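Local coordinates for protein putative cytosine/guanine deaminase (Unidentified, PDB 2PAJ) that catalyses the zinc-dependent hydrolytic deamination of 2-amino-4-hydroxypteridines such as isoxanthopterin, releasing ammonium and the corresponding 2,4-dihydroxypteridine, at residues H306-S310 and S348-T353; P320-M324 and Q357-L361; F80-L84 and F106-F110. The contacts are given in a common frame with arbitrary orientation. Residue numbers count along the deposited sequence, not the author numbering.

Interaction 1 of 3, residues H306-S310 and S348-T353; sequences HCPQS and SEVHMT
His306 ends a strand in extended conformation (phi/psi -77/124), Cys307 at -131/83 takes the N-cap position, and 308-310 form the first turn of a helix. Facing them, 348-353 is helical throughout, with backbone bonds from Met352 N to Ser348 O and from Thr353 N to Glu349 O. The nearest CA pairs are Pro308 with Thr353, 6.2 Å, and Gln309 with Glu349, 6.4 Å; the segments bury 363 Å² between them.

Proline suits the first turn, where no backbone N-H is needed for the helix. Its CB-to-CG edge packs on the neighbouring helix: Pro308 CB lies 3.6 Å from Met352 CG, and Pro308 CG 3.5 Å from Thr353 OG1. The Thr353 hydroxyl (chi1 m) is spent on its own helix, OG1 donating to Glu349 O at 2.5 Å, while its methyl meets the His306 ring at the edge, CG2 to ND1 3.7 Å. Glu349, with chi1 near -92° and chi2 m, curls its carboxylate to the start of helix 308-312 and accepts a weak hydrogen bond from Gln309 N to OE2, 3.2 Å; an acid suits the start of a helix, where first-turn N-H groups have no carbonyl partner within the helix. Gln309 (chi1 m, chi2 t) lays its aliphatic part along Met352, CG to CB 3.9 Å.

Ser310 turns elsewhere, its OG hydrogen-bonding Ser340 and the zinc ligand Asp336. In the TIM-barrel amidohydrolases the metal lies at the C-terminal ends of the barrel strands; here the turn that follows strand 303-306 lies close to the zinc, and helix 346-359 packs against it.

Interaction 2 of 3, residues P320-M324 and Q357-L361; sequences PVREM and QRARL
This contact belongs to the periphery of the amidohydrolase barrel, where the loop leading to helix 324-327 meets the C-terminal end of helix 346-359. Segment 320-324 is irregular: Arg322 (-78/74) centres an inverse gamma turn, with Glu323 N bonded to Val321 O at 2.7 Å, and Glu323 is the N-cap of the next helix. Opposite, 357-359 is helical and Arg360 (-90/49) centres a second inverse gamma turn. The closest CA pair is Arg322 with Gln357, 7.5 Å.

Gln357 (chi1 m, chi2 m) points toward the loop: its NE2 lies 4.0 Å from Val321 CB, and its OE1 2.7 Å from Arg322 NH1. Arg322 (chi1 t, chi2 t, chi3 m) also has a salt bridge through NH2 to Glu385. Arg360 (chi1 m, chi2 t, chi3 p) reaches across so that NH1 meets Glu323 OE2 at 2.6 Å, in a salt bridge at the guanidinium edge, and lies 3.5 Å from Arg322 O. The long arginine side chains reach across the space between the backbones, so charge and polarity, more than apolar packing, join loop to helix end.

Interaction 3 of 3, residues F80-L84 and F106-F110; sequences FQSLL and FRALF
Phe80 lies in a 3-10 segment that begins before it and runs on to Leu83, and its CA lies 8.2 Å from that of Phe110, the register at this end of the contact. Chi1 p (79°) and chi2 near 91° turn the ring edge onto the face of Phe110 (chi1 m): a T-shaped pair, centroids 5.6 Å apart and planes at 84°, with Phe80 CD1 4.1 Å from Phe110 CE1. The backbone takes part too, Phe80 O lying 3.4 Å from Phe110 CZ, and Phe80 CE1 is 4.3 Å from the aliphatic CG of Arg107. A flat aromatic is well suited here, since Phe80 also makes an edge-to-face pair with Tyr139.

Gln81 and Ser82 point away from 106-110. Gln81 probably binds the substrate, and His78, a zinc ligand, lies just before it, so the contact belongs to the long loop following strand 67-73 of the TIM barrel, at the C-terminal end of the strand as in other amidohydrolases. The apolar partners of this loop therefore pack beside a segment that probably contributes to the substrate site.

Leu83 (chi1 m, chi2 t) sends CD1 to 4.0 Å from Phe110 CE2, while its side chain also touches Leu117, Ala118 and Ile121 of helix 112-127. Leu84 N bonds to Gln81 O at 2.7 Å; the Leu84 CA lies 7.8 Å from that of Phe106. Its side chain (chi1 m, chi2 t) meets both phenylalanines: CG approaches the ring edge of Phe110, 3.7 Å to CZ, and CD2 lies 3.6 Å from Phe106 CB. Segment 106-110 itself contains a 3-10 turn, 107-109, with Leu109 N bonded to Phe106 O at 2.7 Å.

Overall arrangement
From the N terminus, interaction 3 comes first, closing the loop between strand 67-73 and helix 112-127, a loop of which 89-105 are not modelled. It is complete before the other two begin and touches neither; its centre is about 22 Å from that of interaction 1 and 33 Å from that of interaction 2. Interaction 1 joins the end of strand 303-306 and the start of helix 308-312 to helix 346-359, across a span that includes strand 331-333; interaction 2 joins the loop before helix 324-327 to the end of the same helix. Their segments alternate, so the two cross, and they meet where His306 NE2 lies 3.2 Å from Val321 CG2.

Interaction 1 of 3, residues H306-S310 and S348-T353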
loop_
_atom_site.group_PDB
_atom_site.type_symbol
_atom_site.label_atom_id
_atom_site.label_comp_id
_atom_site.label_asym_id
_atom_site.label_seq_id
_atom_site.Cartn_x
_atom_site.Cartn_y
_atom_site.Cartn_z
ATOM N N HIS A 306 -6.922 -3.642 5.656
ATOM C CA HIS A 306 -7.329 -5.035 5.584
ATOM C C HIS A 306 -6.316 -5.895 4.841
ATOM O O HIS A 306 -5.983 -5.617 3.698
ATOM C CB HIS A 306 -8.683 -5.118 4.897
ATOM C CG HIS A 306 -9.239 -6.498 4.830
ATOM N ND1 HIS A 306 -9.863 -6.986 3.705
ATOM C CD2 HIS A 306 -9.254 -7.497 5.740
ATOM C CE1 HIS A 306 -10.236 -8.234 3.925
ATOM N NE2 HIS A 306 -9.877 -8.568 5.151
ATOM N N CYS A 307 -5.832 -6.943 5.501
ATOM C CA CYS A 307 -4.854 -7.857 4.905
ATOM C C CYS A 307 -5.279 -9.320 5.077
ATOM O O CYS A 307 -4.805 -10.001 5.984
ATOM C CB CYS A 307 -3.466 -7.646 5.539
ATOM S SG CYS A 307 -2.809 -5.953 5.429
ATOM N N PRO A 308 -6.162 -9.818 4.194
ATOM C CA PRO A 308 -6.661 -11.194 4.239
ATOM C C PRO A 308 -5.630 -12.335 4.175
ATOM O O PRO A 308 -5.581 -13.165 5.082
ATOM C CB PRO A 308 -7.676 -11.223 3.096
ATOM C CG PRO A 308 -7.170 -10.186 2.161
ATOM C CD PRO A 308 -6.779 -9.079 3.078
ATOM N N GLN A 309 -4.818 -12.392 3.120
ATOM C CA GLN A 309 -3.815 -13.455 2.983
ATOM C C GLN A 309 -2.878 -13.565 4.183
ATOM O O GLN A 309 -2.457 -14.652 4.562
ATOM C CB GLN A 309 -2.979 -13.243 1.726
ATOM C CG GLN A 309 -3.743 -13.445 0.442
ATOM C CD GLN A 309 -2.909 -13.126 -0.776
ATOM O OE1 GLN A 309 -2.490 -11.986 -0.970
ATOM N NE2 GLN A 309 -2.664 -14.129 -1.608
ATOM N N SER A 310 -2.548 -12.425 4.773
ATOM C CA SER A 310 -1.669 -12.399 5.927
ATOM C C SER A 310 -2.463 -12.762 7.182
ATOM O O SER A 310 -2.042 -13.601 7.976
ATOM C CB SER A 310 -1.065 -11.010 6.066
ATOM O OG SER A 310 0.045 -11.025 6.955
ATOM N N SER A 348 -3.348 -10.608 -5.866
ATOM C CA SER A 348 -3.598 -11.787 -5.054
ATOM C C SER A 348 -4.445 -11.382 -3.857
ATOM O O SER A 348 -5.366 -12.104 -3.462
ATOM C CB SER A 348 -2.285 -12.376 -4.546
ATOM O OG SER A 348 -1.417 -12.690 -5.620
ATOM N N GLU A 349 -4.122 -10.220 -3.289
ATOM C CA GLU A 349 -4.814 -9.682 -2.122
ATOM C C GLU A 349 -6.254 -9.314 -2.393
ATOM O O GLU A 349 -7.153 -9.641 -1.622
ATOM C CB GLU A 349 -4.062 -8.458 -1.585
ATOM C CG GLU A 349 -3.034 -8.787 -0.512
ATOM C CD GLU A 349 -3.684 -9.274 0.777
ATOM O OE1 GLU A 349 -4.676 -8.655 1.217
ATOM O OE2 GLU A 349 -3.204 -10.258 1.366
ATOM N N VAL A 350 -6.464 -8.621 -3.496
ATOM C CA VAL A 350 -7.795 -8.200 -3.892
ATOM C C VAL A 350 -8.668 -9.424 -4.211
ATOM O O VAL A 350 -9.870 -9.444 -3.940
ATOM C CB VAL A 350 -7.671 -7.235 -5.093
ATOM C CG1 VAL A 350 -8.881 -7.293 -5.984
ATOM C CG2 VAL A 350 -7.464 -5.829 -4.567
ATOM N N HIS A 351 -8.044 -10.459 -4.759
ATOM C CA HIS A 351 -8.747 -11.683 -5.097
ATOM C C HIS A 351 -9.243 -12.385 -3.839
ATOM O O HIS A 351 -10.368 -12.883 -3.784
ATOM C CB HIS A 351 -7.814 -12.611 -5.852
ATOM C CG HIS A 351 -8.492 -13.822 -6.404
ATOM N ND1 HIS A 351 -7.863 -15.041 -6.514
ATOM C CD2 HIS A 351 -9.730 -13.990 -6.922
ATOM C CE1 HIS A 351 -8.680 -15.908 -7.079
ATOM N NE2 HIS A 351 -9.820 -15.297 -7.338
ATOM N N MET A 352 -8.380 -12.432 -2.835
ATOM C CA MET A 352 -8.701 -13.065 -1.569
ATOM C C MET A 352 -9.765 -12.262 -0.825
ATOM O O MET A 352 -10.626 -12.826 -0.147
ATOM C CB MET A 352 -7.431 -13.178 -0.716
ATOM C CG MET A 352 -7.611 -13.899 0.621
ATOM S SD MET A 352 -7.925 -15.666 0.496
ATOM C CE MET A 352 -9.661 -15.736 0.867
ATOM N N THR A 353 -9.696 -10.940 -0.956
ATOM C CA THR A 353 -10.640 -10.043 -0.310
ATOM C C THR A 353 -12.040 -10.294 -0.850
ATOM O O THR A 353 -12.995 -10.449 -0.090
ATOM C CB THR A 353 -10.267 -8.589 -0.583
ATOM O OG1 THR A 353 -8.883 -8.398 -0.303
ATOM C CG2 THR A 353 -11.077 -7.657 0.291
#

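Interaction 2 of 3, residues P320-M324 and Q357-L361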
loop_
_atom_site.group_PDB
_atom_site.type_symbol
_atom_site.label_atom_id
_atom_site.label_comp_id
_atom_site.label_asym_id
_atom_site.label_seq_id
_atom_site.Cartn_x
_atom_site.Cartn_y
_atom_site.Cartn_z
ATOM N N PRO A 320 -13.302 -8.923 11.444
ATOM C CA PRO A 320 -14.065 -9.118 10.208
ATOM C C PRO A 320 -13.765 -7.952 9.276
ATOM O O PRO A 320 -12.652 -7.424 9.287
ATOM C CB PRO A 320 -15.499 -9.073 10.701
ATOM C CG PRO A 320 -15.419 -7.891 11.671
ATOM C CD PRO A 320 -14.098 -8.162 12.427
ATOM N N VAL A 321 -14.753 -7.551 8.479
ATOM C CA VAL A 321 -14.600 -6.423 7.562
ATOM C C VAL A 321 -15.964 -5.850 7.221
ATOM O O VAL A 321 -16.232 -4.690 7.499
ATOM C CB VAL A 321 -13.920 -6.788 6.204
ATOM C CG1 VAL A 321 -13.659 -5.500 5.407
ATOM C CG2 VAL A 321 -12.622 -7.535 6.429
ATOM N N ARG A 322 -16.836 -6.643 6.606
ATOM C CA ARG A 322 -18.146 -6.100 6.268
ATOM C C ARG A 322 -19.049 -6.053 7.480
ATOM O O ARG A 322 -19.965 -6.857 7.632
ATOM C CB ARG A 322 -18.844 -6.872 5.137
ATOM C CG ARG A 322 -20.160 -6.183 4.786
ATOM C CD ARG A 322 -20.645 -6.431 3.393
ATOM N NE ARG A 322 -19.828 -5.819 2.347
ATOM C CZ ARG A 322 -18.801 -6.425 1.758
ATOM N NH1 ARG A 322 -18.456 -7.660 2.136
ATOM N NH2 ARG A 322 -18.163 -5.835 0.741
ATOM N N GLU A 323 -18.743 -5.093 8.333
ATOM C CA GLU A 323 -19.444 -4.788 9.568
ATOM C C GLU A 323 -18.825 -3.437 9.828
ATOM O O GLU A 323 -19.519 -2.463 10.129
ATOM C CB GLU A 323 -19.090 -5.774 10.669
ATOM C CG GLU A 323 -19.843 -7.066 10.522
ATOM C CD GLU A 323 -19.149 -8.212 11.212
ATOM O OE1 GLU A 323 -19.191 -8.258 12.473
ATOM O OE2 GLU A 323 -18.550 -9.053 10.489
ATOM N N MET A 324 -17.507 -3.384 9.659
ATOM C CA MET A 324 -16.777 -2.144 9.805
ATOM C C MET A 324 -17.199 -1.290 8.618
ATOM O O MET A 324 -17.526 -0.114 8.760
ATOM C CB MET A 324 -15.273 -2.403 9.746
ATOM C CG MET A 324 -14.766 -3.289 10.864
ATOM S SD MET A 324 -12.989 -3.190 11.125
ATOM C CE MET A 324 -12.429 -4.710 10.536
ATOM N N GLN A 357 -15.378 -12.072 0.920
ATOM C CA GLN A 357 -16.604 -11.284 1.022
ATOM C C GLN A 357 -17.787 -12.011 0.359
ATOM O O GLN A 357 -18.955 -11.691 0.617
ATOM C CB GLN A 357 -16.414 -9.900 0.383
ATOM C CG GLN A 357 -15.350 -9.039 1.067
ATOM C CD GLN A 357 -15.356 -9.171 2.595
ATOM O OE1 GLN A 357 -16.395 -9.013 3.240
ATOM N NE2 GLN A 357 -14.183 -9.456 3.176
ATOM N N ARG A 358 -17.483 -12.979 -0.505
ATOM C CA ARG A 358 -18.526 -13.762 -1.167
ATOM C C ARG A 358 -18.920 -14.888 -0.216
ATOM O O ARG A 358 -20.057 -15.387 -0.256
ATOM C CB ARG A 358 -18.025 -14.391 -2.465
ATOM C CG ARG A 358 -17.692 -13.430 -3.576
ATOM C CD ARG A 358 -17.677 -14.183 -4.902
ATOM N NE ARG A 358 -16.999 -15.481 -4.814
ATOM C CZ ARG A 358 -16.926 -16.361 -5.817
ATOM N NH1 ARG A 358 -17.485 -16.093 -6.997
ATOM N NH2 ARG A 358 -16.297 -17.518 -5.644
ATOM N N ALA A 359 -17.959 -15.296 0.617
ATOM C CA ALA A 359 -18.176 -16.350 1.601
ATOM C C ALA A 359 -19.416 -15.971 2.417
ATOM O O ALA A 359 -20.263 -16.828 2.699
ATOM C CB ALA A 359 -16.948 -16.484 2.512
ATOM N N ARG A 360 -19.510 -14.692 2.802
ATOM C CA ARG A 360 -20.673 -14.185 3.541
ATOM C C ARG A 360 -21.657 -13.700 2.465
ATOM O O ARG A 360 -22.160 -12.574 2.535
ATOM C CB ARG A 360 -20.290 -12.996 4.449
ATOM C CG ARG A 360 -19.261 -13.275 5.569
ATOM C CD ARG A 360 -19.257 -12.145 6.643
ATOM N NE ARG A 360 -20.580 -11.987 7.267
ATOM C CZ ARG A 360 -20.891 -11.085 8.204
ATOM N NH1 ARG A 360 -19.980 -10.228 8.662
ATOM N NH2 ARG A 360 -22.130 -11.030 8.684
ATOM N N LEU A 361 -21.901 -14.558 1.468
ATOM C CA LEU A 361 -22.774 -14.267 0.323
ATOM C C LEU A 361 -22.880 -12.790 -0.086
ATOM O O LEU A 361 -23.590 -11.991 0.529
ATOM C CB LEU A 361 -24.173 -14.862 0.543
ATOM C CG LEU A 361 -24.295 -16.328 0.075
ATOM C CD1 LEU A 361 -25.729 -16.841 0.316
ATOM C CD2 LEU A 361 -23.928 -16.432 -1.433
#

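Interaction 3 of 3, residues F80-L84 and F106-F110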
loop_
_atom_site.group_PDB
_atom_site.type_symbol
_atom_site.label_atom_id
_atom_site.label_comp_id
_atom_site.label_asym_id
_atom_site.label_seq_id
_atom_site.Cartn_x
_atom_site.Cartn_y
_atom_site.Cartn_z
ATOM N N PHE A 80 11.080 -5.332 4.020
ATOM C CA PHE A 80 12.334 -6.029 4.281
ATOM C C PHE A 80 12.092 -7.528 4.242
ATOM O O PHE A 80 12.973 -8.304 3.849
ATOM C CB PHE A 80 12.949 -5.585 5.615
ATOM C CG PHE A 80 12.329 -6.210 6.837
ATOM C CD1 PHE A 80 12.842 -7.393 7.366
ATOM C CD2 PHE A 80 11.288 -5.576 7.503
ATOM C CE1 PHE A 80 12.339 -7.927 8.539
ATOM C CE2 PHE A 80 10.771 -6.098 8.680
ATOM C CZ PHE A 80 11.301 -7.283 9.206
ATOM N N GLN A 81 10.870 -7.914 4.610
ATOM C CA GLN A 81 10.447 -9.306 4.633
ATOM C C GLN A 81 10.435 -9.964 3.260
ATOM O O GLN A 81 10.270 -11.171 3.150
ATOM C CB GLN A 81 9.066 -9.397 5.275
ATOM C CG GLN A 81 9.127 -9.450 6.774
ATOM C CD GLN A 81 7.843 -9.035 7.434
ATOM O OE1 GLN A 81 6.755 -9.460 7.042
ATOM N NE2 GLN A 81 7.960 -8.198 8.457
ATOM N N SER A 82 10.619 -9.169 2.213
ATOM C CA SER A 82 10.624 -9.697 0.863
ATOM C C SER A 82 11.778 -10.657 0.619
ATOM O O SER A 82 11.864 -11.294 -0.432
ATOM C CB SER A 82 10.663 -8.549 -0.139
ATOM O OG SER A 82 9.445 -7.826 -0.092
ATOM N N LEU A 83 12.672 -10.752 1.595
ATOM C CA LEU A 83 13.808 -11.662 1.502
ATOM C C LEU A 83 13.683 -12.678 2.617
ATOM O O LEU A 83 14.600 -13.446 2.876
ATOM C CB LEU A 83 15.140 -10.919 1.631
ATOM C CG LEU A 83 15.664 -10.125 0.429
ATOM C CD1 LEU A 83 16.936 -9.426 0.854
ATOM C CD2 LEU A 83 15.933 -11.028 -0.772
ATOM N N LEU A 84 12.523 -12.664 3.265
ATOM C CA LEU A 84 12.204 -13.568 4.362
ATOM C C LEU A 84 10.849 -14.215 4.079
ATOM O O LEU A 84 10.125 -14.594 5.002
ATOM C CB LEU A 84 12.134 -12.794 5.681
ATOM C CG LEU A 84 13.329 -11.923 6.089
ATOM C CD1 LEU A 84 12.955 -11.093 7.302
ATOM C CD2 LEU A 84 14.543 -12.797 6.387
ATOM N N PHE A 106 16.996 -13.366 11.874
ATOM C CA PHE A 106 17.060 -12.905 10.484
ATOM C C PHE A 106 17.126 -11.393 10.351
ATOM O O PHE A 106 17.995 -10.863 9.662
ATOM C CB PHE A 106 15.853 -13.407 9.680
ATOM C CG PHE A 106 15.949 -14.852 9.281
ATOM C CD1 PHE A 106 15.179 -15.819 9.912
ATOM C CD2 PHE A 106 16.841 -15.244 8.291
ATOM C CE1 PHE A 106 15.291 -17.157 9.568
ATOM C CE2 PHE A 106 16.970 -16.577 7.931
ATOM C CZ PHE A 106 16.191 -17.545 8.573
ATOM N N ARG A 107 16.205 -10.699 11.007
ATOM C CA ARG A 107 16.163 -9.242 10.932
ATOM C C ARG A 107 17.510 -8.593 11.214
ATOM O O ARG A 107 17.896 -7.639 10.541
ATOM C CB ARG A 107 15.117 -8.690 11.902
ATOM C CG ARG A 107 14.928 -7.186 11.841
ATOM C CD ARG A 107 13.973 -6.770 12.917
ATOM N NE ARG A 107 14.110 -5.361 13.247
ATOM C CZ ARG A 107 13.623 -4.806 14.354
ATOM N NH1 ARG A 107 12.965 -5.554 15.243
ATOM N NH2 ARG A 107 13.791 -3.505 14.573
ATOM N N ALA A 108 18.232 -9.111 12.197
ATOM C CA ALA A 108 19.521 -8.528 12.534
ATOM C C ALA A 108 20.577 -8.735 11.445
ATOM O O ALA A 108 21.654 -8.145 11.512
ATOM C CB ALA A 108 20.014 -9.092 13.868
ATOM N N LEU A 109 20.269 -9.556 10.439
ATOM C CA LEU A 109 21.224 -9.834 9.356
ATOM C C LEU A 109 21.070 -8.911 8.150
ATOM O O LEU A 109 21.756 -9.090 7.133
ATOM C CB LEU A 109 21.103 -11.280 8.859
ATOM C CG LEU A 109 20.894 -12.411 9.860
ATOM C CD1 LEU A 109 21.025 -13.734 9.122
ATOM C CD2 LEU A 109 21.901 -12.317 10.990
ATOM N N PHE A 110 20.167 -7.939 8.239
ATOM C CA PHE A 110 19.979 -7.018 7.126
ATOM C C PHE A 110 20.994 -5.885 7.129
ATOM O O PHE A 110 21.320 -5.335 8.178
ATOM C CB PHE A 110 18.546 -6.478 7.121
ATOM C CG PHE A 110 17.560 -7.443 6.526
ATOM C CD1 PHE A 110 17.111 -8.540 7.254
ATOM C CD2 PHE A 110 17.156 -7.304 5.204
ATOM C CE1 PHE A 110 16.290 -9.484 6.678
ATOM C CE2 PHE A 110 16.339 -8.235 4.613
ATOM C CZ PHE A 110 15.897 -9.337 5.351
#